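Local coordinates for protein putative HAD-hydrolase YfnB (Bacillus subtilis, PDB 3ED5) that probably acts as a phosphate-releasing hydrolase of the HAD superfamily, perhaps as a 5'-nucleotidase, at residues N42-Q47 with Y81-D86; L55-E60 with S185-I190; N71-A76 with L89-Y94; V124-S129 with F156-K161. All blocks are in the same frame, centred on the assembly; numbering follows the deposited sequence.

Contact 1: residues N42-Q47 with Y81-D86; sequences NDMKAQ and YGYEAD
Met44 and Tyr81 both set CG beside the backbone N and anti to the carbonyl carbon (chi1 -73° and -69°), which places Met44 CG over the Tyr81 ring. The two side chains slide past one another in opposite directions. Met44 is deposited as selenomethionine. Its CG lies over the centre of one face of the Tyr81 ring, with the ring centroid 3.6 Å from Met44 CG, a CH-pi contact. Further out, Met44 SE stands over the same ring, 4.5 Å from the Tyr81 centroid, and makes a Met-aromatic contact. The methyl still lies by the first ring, with Met44 CE 4.2 Å from Tyr81 CG. Tyr83 CE2 is a looser neighbour, 4.4 Å from Met44 CE. At the far end of the Tyr81 ring, Gln47 crosses at about a right angle. Its CG lies 3.6 Å from Tyr81 OH, so the aliphatic part of the glutamine meets the hydroxyl.

Tyr81 and Tyr83 flank Gly82, the C-prime residue of a Schellman motif that ends helix 66-80. Tyr83 N bonds back to Leu78 O there. The contact thus places the first turns of helix 42-60 against the end of helix 66-80 in the helical cap. Leu78 and Ile38 add to the apolar surround of Met44. Dispersion between the methionine chain and the aromatic face probably carries most of this join, and such a contact is less directional than a polar bond.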
# COMPACT_ATOMS: atom_id res chain seq x y z
N ASN A 42 -24.56 4.50 -1.17
CA ASN A 42 -23.52 5.41 -0.69
C ASN A 42 -23.21 5.19 0.79
O ASN A 42 -22.03 5.13 1.17
CB ASN A 42 -23.93 6.87 -0.91
CG ASN A 42 -23.86 7.27 -2.36
OD1 ASN A 42 -23.19 6.62 -3.17
ND2 ASN A 42 -24.56 8.34 -2.71
N ASP A 43 -24.26 5.05 1.61
CA ASP A 43 -24.10 4.83 3.04
C ASP A 43 -23.29 3.58 3.30
O ASP A 43 -22.34 3.62 4.08
CB ASP A 43 -25.43 4.77 3.80
CG ASP A 43 -26.13 6.12 3.86
OD1 ASP A 43 -25.50 7.14 3.47
OD2 ASP A 43 -27.31 6.17 4.28
N MSE A 44 -23.64 2.48 2.62
CA MSE A 44 -22.88 1.23 2.78
C MSE A 44 -21.42 1.32 2.36
O MSE A 44 -20.55 0.80 3.06
CB MSE A 44 -23.56 0.06 2.08
CG MSE A 44 -24.78 -0.38 2.82
SE MSE A 44 -25.97 -1.59 1.79
CE MSE A 44 -24.99 -3.20 2.15
N LYS A 45 -21.16 1.99 1.25
CA LYS A 45 -19.80 2.16 0.77
C LYS A 45 -18.95 2.94 1.78
O LYS A 45 -17.76 2.59 2.04
CB LYS A 45 -19.84 2.88 -0.57
CG LYS A 45 -18.61 2.71 -1.39
CD LYS A 45 -18.94 2.71 -2.88
CE LYS A 45 -19.86 3.88 -3.29
NZ LYS A 45 -19.35 4.53 -4.55
N ALA A 46 -19.55 4.00 2.32
CA ALA A 46 -18.89 4.83 3.31
C ALA A 46 -18.60 4.00 4.56
O ALA A 46 -17.48 4.03 5.08
CB ALA A 46 -19.75 6.03 3.67
N GLN A 47 -19.60 3.23 5.03
CA GLN A 47 -19.35 2.39 6.22
C GLN A 47 -18.29 1.31 5.96
O GLN A 47 -17.45 1.06 6.85
CB GLN A 47 -20.63 1.76 6.79
CG GLN A 47 -21.60 2.77 7.45
CD GLN A 47 -21.01 3.66 8.54
OE1 GLN A 47 -20.47 3.20 9.57
NE2 GLN A 47 -21.16 4.97 8.35
N TYR A 81 -26.47 -4.49 8.23
CA TYR A 81 -27.55 -4.21 7.25
C TYR A 81 -28.52 -5.39 7.13
O TYR A 81 -29.42 -5.39 6.26
CB TYR A 81 -26.95 -3.74 5.90
CG TYR A 81 -26.32 -2.36 6.03
CD1 TYR A 81 -24.96 -2.19 6.29
CD2 TYR A 81 -27.13 -1.21 6.00
CE1 TYR A 81 -24.42 -0.92 6.48
CE2 TYR A 81 -26.60 0.06 6.16
CZ TYR A 81 -25.26 0.20 6.40
OH TYR A 81 -24.80 1.49 6.57
N GLY A 82 -28.42 -6.35 8.04
CA GLY A 82 -29.43 -7.42 8.19
C GLY A 82 -29.22 -8.67 7.34
O GLY A 82 -30.12 -9.50 7.25
N TYR A 83 -28.05 -8.79 6.71
CA TYR A 83 -27.72 -9.97 5.88
C TYR A 83 -26.84 -10.95 6.65
O TYR A 83 -25.82 -10.54 7.24
CB TYR A 83 -26.97 -9.56 4.60
CG TYR A 83 -27.67 -8.56 3.68
CD1 TYR A 83 -28.58 -8.99 2.70
CD2 TYR A 83 -27.41 -7.20 3.78
CE1 TYR A 83 -29.21 -8.05 1.85
CE2 TYR A 83 -28.02 -6.26 2.94
CZ TYR A 83 -28.93 -6.70 1.98
OH TYR A 83 -29.53 -5.77 1.16
N GLU A 84 -27.19 -12.24 6.62
CA GLU A 84 -26.33 -13.29 7.17
C GLU A 84 -25.33 -13.68 6.08
O GLU A 84 -25.72 -14.25 5.05
CB GLU A 84 -27.16 -14.49 7.65
CG GLU A 84 -27.59 -14.39 9.12
CD GLU A 84 -28.06 -13.00 9.49
OE1 GLU A 84 -29.24 -12.68 9.23
OE2 GLU A 84 -27.25 -12.22 10.04
N ALA A 85 -24.07 -13.37 6.33
CA ALA A 85 -23.01 -13.40 5.34
C ALA A 85 -21.81 -14.18 5.85
O ALA A 85 -21.41 -14.07 7.01
CB ALA A 85 -22.58 -11.98 5.06
N ASP A 86 -21.24 -14.97 4.96
CA ASP A 86 -20.04 -15.71 5.25
C ASP A 86 -18.85 -14.81 4.88
O ASP A 86 -18.54 -14.65 3.69
CB ASP A 86 -20.03 -16.98 4.40
CG ASP A 86 -18.85 -17.85 4.66
OD1 ASP A 86 -17.78 -17.31 4.97
OD2 ASP A 86 -18.98 -19.08 4.55

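Contact 2: residues L55-E60 with S185-I190; sequences LWRAFE and SLTADI
Thr187 lays its CG2 over the centre of one face of the Arg57 guanidinium, 3.6 Å above the plane. The two side chains meet tip to tip; the Arg57 chain is bent at chi2 and chi3. The hydroxyl of the same threonine turns to Glu60. With chi1 at 59°, OG1 stands between the backbone N and the carbonyl carbon, and Thr187 OG1 donates to the syn lone pair of Glu60 OE1 at 2.7 Å. The same oxygen takes a second bond from within its own helix, a salt bridge of 2.9 Å from Arg57 NH1 to Glu60 OE1. The other carboxylate oxygen, Glu60 OE2, lies 3.8 Å from Ala188 CB. Glu60 OE2 also accepts from a water 2.6 Å away, and that water bonds to Ser185 OG. Ser185 in turn caps the helix, with Ala188 N to Ser185 OG at 2.8 Å.

Helix 42-60 belongs to the helical cap. Segment 185-190 begins a core helix and belongs to what is, by sequence, the fourth HAD motif, close to Asp13, the probable nucleophile. The contact therefore joins cap to core beside the active site. Two donors and a water grip the Glu60 carboxylate, which would probably fix its rotation and favour its charged form.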
# COMPACT_ATOMS: atom_id res chain seq x y z
N LEU A 55 -10.10 -1.85 10.79
CA LEU A 55 -9.58 -3.20 10.92
C LEU A 55 -8.11 -3.22 10.46
O LEU A 55 -7.26 -3.77 11.16
CB LEU A 55 -10.42 -4.21 10.12
CG LEU A 55 -11.90 -4.35 10.54
CD1 LEU A 55 -12.63 -5.20 9.51
CD2 LEU A 55 -12.01 -4.97 11.93
N TRP A 56 -7.81 -2.57 9.33
CA TRP A 56 -6.38 -2.53 8.89
C TRP A 56 -5.54 -1.80 9.93
O TRP A 56 -4.39 -2.21 10.20
CB TRP A 56 -6.17 -1.91 7.49
CG TRP A 56 -6.52 -2.85 6.41
CD1 TRP A 56 -7.82 -3.07 5.89
CD2 TRP A 56 -5.66 -3.77 5.73
NE1 TRP A 56 -7.76 -4.05 4.92
CE2 TRP A 56 -6.46 -4.48 4.80
CE3 TRP A 56 -4.26 -4.00 5.75
CZ2 TRP A 56 -5.93 -5.45 3.93
CZ3 TRP A 56 -3.73 -4.99 4.89
CH2 TRP A 56 -4.57 -5.71 3.99
N ARG A 57 -6.06 -0.74 10.53
CA ARG A 57 -5.30 -0.07 11.59
C ARG A 57 -5.02 -1.02 12.75
O ARG A 57 -3.91 -1.04 13.29
CB ARG A 57 -5.98 1.21 12.12
CG ARG A 57 -5.85 2.37 11.13
CD ARG A 57 -4.39 2.90 11.04
NE ARG A 57 -4.00 3.45 12.33
CZ ARG A 57 -2.96 3.06 13.06
NH1 ARG A 57 -2.12 2.12 12.62
NH2 ARG A 57 -2.74 3.65 14.22
N ALA A 58 -6.03 -1.80 13.15
CA ALA A 58 -5.86 -2.76 14.26
C ALA A 58 -4.75 -3.77 13.90
O ALA A 58 -3.86 -4.07 14.73
CB ALA A 58 -7.18 -3.47 14.61
N PHE A 59 -4.74 -4.21 12.64
CA PHE A 59 -3.64 -5.09 12.16
C PHE A 59 -2.26 -4.40 12.21
O PHE A 59 -1.30 -4.98 12.72
CB PHE A 59 -3.99 -5.61 10.78
CG PHE A 59 -2.80 -6.04 9.94
CD1 PHE A 59 -2.06 -7.19 10.26
CD2 PHE A 59 -2.49 -5.32 8.80
CE1 PHE A 59 -1.00 -7.59 9.43
CE2 PHE A 59 -1.42 -5.72 7.96
CZ PHE A 59 -0.68 -6.86 8.29
N GLU A 60 -2.17 -3.16 11.71
CA GLU A 60 -0.90 -2.40 11.80
C GLU A 60 -0.41 -2.30 13.24
O GLU A 60 0.81 -2.40 13.52
CB GLU A 60 -1.03 -1.00 11.21
CG GLU A 60 -1.16 -1.01 9.69
CD GLU A 60 -1.51 0.36 9.10
OE1 GLU A 60 -1.51 1.39 9.84
OE2 GLU A 60 -1.78 0.40 7.89
N SER A 185 0.59 6.09 3.16
CA SER A 185 0.05 5.88 4.51
C SER A 185 0.91 6.53 5.59
O SER A 185 2.07 6.17 5.79
CB SER A 185 -0.10 4.38 4.81
OG SER A 185 -0.39 4.19 6.20
N LEU A 186 0.33 7.49 6.32
CA LEU A 186 1.03 8.09 7.46
C LEU A 186 1.39 7.05 8.51
O LEU A 186 2.47 7.12 9.12
CB LEU A 186 0.14 9.15 8.13
CG LEU A 186 -0.06 10.42 7.33
CD1 LEU A 186 -1.04 11.30 8.15
CD2 LEU A 186 1.26 11.13 7.20
N THR A 187 0.48 6.09 8.69
CA THR A 187 0.62 5.12 9.75
C THR A 187 1.51 3.93 9.43
O THR A 187 2.19 3.44 10.33
CB THR A 187 -0.75 4.61 10.28
OG1 THR A 187 -1.49 4.01 9.21
CG2 THR A 187 -1.58 5.77 10.86
N ALA A 188 1.52 3.46 8.18
CA ALA A 188 2.32 2.31 7.81
C ALA A 188 3.65 2.77 7.27
O ALA A 188 4.71 2.22 7.65
CB ALA A 188 1.64 1.45 6.76
N ASP A 189 3.61 3.75 6.36
CA ASP A 189 4.84 4.12 5.60
C ASP A 189 5.64 5.20 6.28
O ASP A 189 6.86 5.07 6.47
CB ASP A 189 4.49 4.55 4.17
CG ASP A 189 3.78 3.47 3.39
OD1 ASP A 189 4.28 2.32 3.39
OD2 ASP A 189 2.72 3.79 2.81
N ILE A 190 4.98 6.29 6.67
CA ILE A 190 5.72 7.41 7.21
C ILE A 190 6.15 7.14 8.65
O ILE A 190 7.33 7.23 8.96
CB ILE A 190 4.96 8.74 7.07
CG1 ILE A 190 4.46 8.94 5.61
CG2 ILE A 190 5.82 9.89 7.55
CD1 ILE A 190 5.58 8.85 4.50
O HOH W 1 -2.32 2.33 6.31

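Contact 3: residues N71-A76 with L89-Y94; sequences NTRFSA and LLEQKY. With FMT (formic acid), chain B; FMT (formic acid), chain F.
Arg73 reaches Glu91 by a chain that starts with CG between the backbone N and the carbonyl carbon (chi1 58°) and then runs extended as far as NE. Its CB touches Leu55. Its CG lies over one face of the neighbouring Phe74 ring, offset toward the rim. At the head, Arg73 NE makes a weak bond of 3.3 Å to Glu91 OE1. Arg73 NH2 makes the stronger one to Glu91 OE1, 2.8 Å and 161°, in the guanidinium plane and on the syn side of the carboxylate. Arg73 NH2 also lies 3.5 Å from Tyr94 CE2. Arg73 NH1 and NH2 both bond to O1 of a formate, probably from the crystallisation liquor, and NH1 also to Asn52. An alanine here would probably leave Glu91 OE1 without its salt-bridge mate and open a gap beside Tyr94.

Phe74 drives its CZ over the centre of the Tyr94 ring, 3.4 Å from Tyr94 CG. Its CB packs on Leu90 CB at 3.8 Å. Asn71 OD1 rests on Glu91 CG.

Segments 71-76 and 89-94, on helices 66-80 and 87-98, cross at 107° in the buried part of the helical cap. Tyr48 of helix 42-60 lies nearly parallel to the Phe74 ring, and Ala28 and Leu29 of helix 21-35 pack on Tyr94.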
# COMPACT_ATOMS: atom_id res chain seq x y z
N ASN A 71 -11.16 -11.42 6.40
CA ASN A 71 -12.26 -12.41 6.52
C ASN A 71 -13.42 -11.95 7.38
O ASN A 71 -14.45 -12.65 7.48
CB ASN A 71 -11.73 -13.78 6.93
CG ASN A 71 -10.89 -14.38 5.84
OD1 ASN A 71 -11.20 -14.25 4.67
ND2 ASN A 71 -9.80 -15.05 6.22
N THR A 72 -13.27 -10.80 8.03
CA THR A 72 -14.43 -10.29 8.77
C THR A 72 -15.04 -8.99 8.24
O THR A 72 -16.18 -8.68 8.59
CB THR A 72 -14.18 -10.15 10.29
OG1 THR A 72 -13.09 -9.26 10.51
CG2 THR A 72 -13.83 -11.51 10.92
N ARG A 73 -14.31 -8.24 7.43
CA ARG A 73 -14.79 -6.90 7.04
C ARG A 73 -16.15 -6.98 6.33
O ARG A 73 -17.06 -6.18 6.63
CB ARG A 73 -13.76 -6.15 6.17
CG ARG A 73 -13.37 -6.90 4.89
CD ARG A 73 -12.07 -6.27 4.30
NE ARG A 73 -11.53 -7.03 3.19
CZ ARG A 73 -10.45 -6.64 2.50
NH1 ARG A 73 -9.89 -5.45 2.79
NH2 ARG A 73 -9.99 -7.37 1.50
N PHE A 74 -16.33 -7.94 5.43
CA PHE A 74 -17.62 -8.00 4.69
C PHE A 74 -18.76 -8.56 5.51
O PHE A 74 -19.92 -8.18 5.30
CB PHE A 74 -17.50 -8.75 3.36
CG PHE A 74 -16.59 -8.06 2.41
CD1 PHE A 74 -16.95 -6.85 1.84
CD2 PHE A 74 -15.32 -8.59 2.13
CE1 PHE A 74 -16.03 -6.17 0.97
CE2 PHE A 74 -14.43 -7.94 1.28
CZ PHE A 74 -14.78 -6.73 0.72
N SER A 75 -18.47 -9.46 6.44
CA SER A 75 -19.52 -9.91 7.34
C SER A 75 -19.87 -8.82 8.36
O SER A 75 -21.06 -8.64 8.65
CB SER A 75 -19.18 -11.23 8.03
OG SER A 75 -17.83 -11.25 8.42
N ALA A 76 -18.87 -8.07 8.85
CA ALA A 76 -19.17 -6.92 9.75
C ALA A 76 -20.08 -5.91 9.06
O ALA A 76 -21.05 -5.42 9.65
CB ALA A 76 -17.88 -6.24 10.21
N LEU A 89 -16.07 -16.35 2.58
CA LEU A 89 -16.56 -16.55 1.23
C LEU A 89 -16.66 -15.21 0.46
O LEU A 89 -16.25 -15.13 -0.72
CB LEU A 89 -17.89 -17.34 1.23
CG LEU A 89 -18.65 -17.48 -0.11
CD1 LEU A 89 -17.93 -18.37 -1.11
CD2 LEU A 89 -20.06 -18.02 0.14
N LEU A 90 -17.14 -14.16 1.14
CA LEU A 90 -17.30 -12.86 0.49
C LEU A 90 -15.92 -12.30 0.15
O LEU A 90 -15.70 -11.74 -0.94
CB LEU A 90 -18.10 -11.89 1.37
CG LEU A 90 -19.61 -12.13 1.45
CD1 LEU A 90 -20.10 -11.39 2.69
CD2 LEU A 90 -20.32 -11.65 0.19
N GLU A 91 -14.99 -12.50 1.07
CA GLU A 91 -13.61 -12.03 0.86
C GLU A 91 -12.95 -12.76 -0.31
O GLU A 91 -12.28 -12.14 -1.14
CB GLU A 91 -12.81 -12.18 2.13
CG GLU A 91 -11.24 -12.16 1.96
CD GLU A 91 -10.70 -10.83 1.39
OE1 GLU A 91 -11.36 -9.77 1.39
OE2 GLU A 91 -9.50 -10.84 0.96
N GLN A 92 -13.16 -14.07 -0.41
CA GLN A 92 -12.61 -14.82 -1.51
C GLN A 92 -13.12 -14.27 -2.86
O GLN A 92 -12.35 -14.14 -3.82
CB GLN A 92 -12.96 -16.29 -1.29
CG GLN A 92 -12.68 -17.24 -2.41
CD GLN A 92 -13.25 -18.63 -2.03
OE1 GLN A 92 -12.66 -19.36 -1.24
NE2 GLN A 92 -14.43 -18.96 -2.58
N LYS A 93 -14.42 -13.92 -2.92
CA LYS A 93 -14.98 -13.36 -4.17
C LYS A 93 -14.42 -11.97 -4.47
O LYS A 93 -14.03 -11.66 -5.60
CB LYS A 93 -16.53 -13.31 -4.10
CG LYS A 93 -17.16 -14.68 -4.13
CD LYS A 93 -18.65 -14.58 -3.78
CE LYS A 93 -19.35 -15.92 -3.90
NZ LYS A 93 -20.30 -15.95 -5.05
N TYR A 94 -14.39 -11.13 -3.45
CA TYR A 94 -13.84 -9.80 -3.54
C TYR A 94 -12.38 -9.85 -4.01
O TYR A 94 -11.95 -9.07 -4.89
CB TYR A 94 -13.84 -9.18 -2.15
CG TYR A 94 -13.26 -7.80 -2.11
CD1 TYR A 94 -13.93 -6.77 -2.73
CD2 TYR A 94 -12.05 -7.53 -1.46
CE1 TYR A 94 -13.46 -5.47 -2.68
CE2 TYR A 94 -11.56 -6.19 -1.40
CZ TYR A 94 -12.29 -5.18 -2.04
OH TYR A 94 -11.94 -3.86 -2.07
C FMT B . -6.79 -5.44 0.55
O1 FMT B . -7.97 -5.16 0.58
O2 FMT B . -6.35 -6.53 0.86
C FMT F . -9.77 -15.37 10.09
O1 FMT F . -9.64 -16.03 9.06
O2 FMT F . -8.90 -15.29 10.96

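Contact 4: residues V124-S129 with F156-K161. With FMT (formic acid), chain C; FMT (formic acid), chain D.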
# COMPACT_ATOMS: atom_id res chain seq x y z
N VAL A 124 7.81 -2.48 -0.44
CA VAL A 124 7.52 -2.77 0.97
C VAL A 124 5.99 -2.68 1.13
O VAL A 124 5.40 -1.61 0.94
CB VAL A 124 8.30 -1.86 1.98
CG1 VAL A 124 9.84 -2.25 1.93
CG2 VAL A 124 8.08 -0.33 1.69
N THR A 125 5.40 -3.83 1.39
CA THR A 125 3.91 -3.88 1.40
C THR A 125 3.34 -4.80 2.49
O THR A 125 3.91 -5.85 2.80
CB THR A 125 3.36 -4.25 -0.03
OG1 THR A 125 1.90 -4.18 -0.02
CG2 THR A 125 3.77 -5.70 -0.43
N ASN A 126 2.18 -4.38 3.05
CA ASN A 126 1.40 -5.23 3.97
C ASN A 126 0.28 -5.99 3.20
O ASN A 126 -0.44 -6.79 3.79
CB ASN A 126 0.68 -4.36 5.02
CG ASN A 126 1.59 -3.93 6.14
OD1 ASN A 126 2.76 -4.34 6.21
ND2 ASN A 126 1.07 -3.09 7.01
N GLY A 127 0.17 -5.74 1.90
CA GLY A 127 -0.86 -6.39 1.08
C GLY A 127 -0.65 -7.89 0.93
O GLY A 127 0.44 -8.40 1.06
N VAL A 128 -1.72 -8.61 0.63
CA VAL A 128 -1.61 -10.05 0.37
C VAL A 128 -0.57 -10.32 -0.75
O VAL A 128 -0.65 -9.72 -1.83
CB VAL A 128 -2.97 -10.62 0.02
CG1 VAL A 128 -2.86 -12.11 -0.42
CG2 VAL A 128 -3.88 -10.46 1.24
N SER A 129 0.37 -11.24 -0.47
CA SER A 129 1.49 -11.43 -1.39
C SER A 129 1.01 -11.76 -2.81
O SER A 129 1.42 -11.10 -3.78
CB SER A 129 2.45 -12.52 -0.89
OG SER A 129 3.58 -12.49 -1.74
N PHE A 156 5.60 -9.80 11.27
CA PHE A 156 5.25 -8.45 11.69
C PHE A 156 4.65 -7.73 10.47
O PHE A 156 4.37 -8.36 9.44
CB PHE A 156 6.51 -7.71 12.20
CG PHE A 156 7.24 -8.45 13.30
CD1 PHE A 156 6.93 -8.24 14.63
CD2 PHE A 156 8.25 -9.37 12.97
CE1 PHE A 156 7.63 -8.94 15.66
CE2 PHE A 156 8.96 -10.06 13.97
CZ PHE A 156 8.63 -9.86 15.32
N GLN A 157 4.45 -6.42 10.57
CA GLN A 157 3.85 -5.66 9.48
C GLN A 157 4.29 -4.22 9.64
O GLN A 157 4.59 -3.81 10.74
CB GLN A 157 2.30 -5.77 9.50
CG GLN A 157 1.59 -5.24 10.75
CD GLN A 157 1.79 -6.08 12.01
OE1 GLN A 157 1.87 -7.32 11.96
NE2 GLN A 157 1.88 -5.41 13.18
N LYS A 158 4.33 -3.45 8.56
CA LYS A 158 4.48 -1.99 8.68
C LYS A 158 3.36 -1.47 9.60
O LYS A 158 2.20 -1.92 9.48
CB LYS A 158 4.40 -1.27 7.32
CG LYS A 158 5.29 -1.79 6.19
CD LYS A 158 5.18 -0.82 4.95
CE LYS A 158 3.94 -1.06 4.22
NZ LYS A 158 3.86 -0.28 2.95
N PRO A 159 3.68 -0.54 10.52
CA PRO A 159 4.95 0.21 10.67
C PRO A 159 5.99 -0.39 11.63
O PRO A 159 7.00 0.28 11.96
CB PRO A 159 4.47 1.53 11.26
CG PRO A 159 3.41 1.09 12.21
CD PRO A 159 2.64 0.04 11.39
N MSE A 160 5.77 -1.61 12.10
CA MSE A 160 6.63 -2.21 13.14
C MSE A 160 8.10 -2.20 12.76
O MSE A 160 8.47 -2.60 11.66
CB MSE A 160 6.21 -3.65 13.46
CG MSE A 160 4.77 -3.77 14.01
SE MSE A 160 4.41 -2.66 15.61
CE MSE A 160 3.68 -1.08 14.78
N LYS A 161 8.94 -1.74 13.69
CA LYS A 161 10.39 -1.76 13.51
C LYS A 161 10.87 -3.15 13.08
O LYS A 161 11.75 -3.27 12.22
CB LYS A 161 11.08 -1.20 14.76
CG LYS A 161 10.82 -1.97 16.07
CD LYS A 161 11.41 -1.27 17.31
CE LYS A 161 11.29 -2.12 18.59
NZ LYS A 161 12.02 -1.47 19.72
C FMT C . 0.68 -0.86 3.60
O1 FMT C . -0.50 -1.18 3.66
O2 FMT C . 1.46 -1.61 3.03
C FMT D . 3.05 -8.50 15.49
O1 FMT D . 2.08 -7.68 15.43
O2 FMT D . 3.20 -9.53 14.79
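Where strand 120-125 ends, the chain turns at Asn126 and passes Gln157, CA to CA 6.0 Å, in a loop that carries a cis peptide before Pro159. Asn126 joins the two segments through its amide. Its CG sits beside the backbone N (chi1 -80°), and the amide meets both backbone polar groups of Lys158. Lys158 N donates to an in-plane lone pair of Asn126 OD1 at 3.0 Å. Asn126 ND2 donates to Lys158 O, also at 3.0 Å and fairly straight (163°). The two bonds fix the rotation of the amide and turn its polar end to the Lys158 backbone. An alanine here would probably leave the N-H and C=O of Lys158 without these mates and set the loop free to shift.

The Lys158 side chain bends at chi3 and turns back to the strand. Its NZ donates to Val124 O at 2.9 Å from above the carbonyl plane (47° out of it). NZ also forms salt bridges with Asp189 and with Asp13, the probable nucleophile. In the Rossmann-like HAD core, this is the place of the motif III lysine, and Thr125 at the strand end fits motif II. A formate also lies near Lys158 NZ and Asn126 N, but its position is doubtful.

Thr125 OG1 accepts from Gly127 N at 3.0 Å, an ST turn, and is also bonded to Gln132. Gln157 packs its CB 3.6 Å from Asn126 OD1. Its amide turns from Asn126, and Gln157 NE2 bonds to a second formate, O1, at 3.2 Å and to the backbone of Glu60.

Overall arrangement
From the N terminus, strand 9-12 of the core leads into the helical cap. Contact 1 opens first, on helix 42-60, and contact 2 opens further along the same helix. Contact 3 opens on helix 66-80 before contact 1 closes in the loop at 81-86, so contacts 1 and 3 cross. They touch through Ala85 and Leu90. Contact 3 closes on helix 87-98 and ties the cap helices together. The chain then returns to the core sheet, where contact 4 joins 124-129 to 156-161. Contact 2 closes last, at 185-190. It crosses contact 1, encloses contacts 3 and 4, and bridges cap and core. Contacts 2 and 4 meet through Asp189 and Lys158.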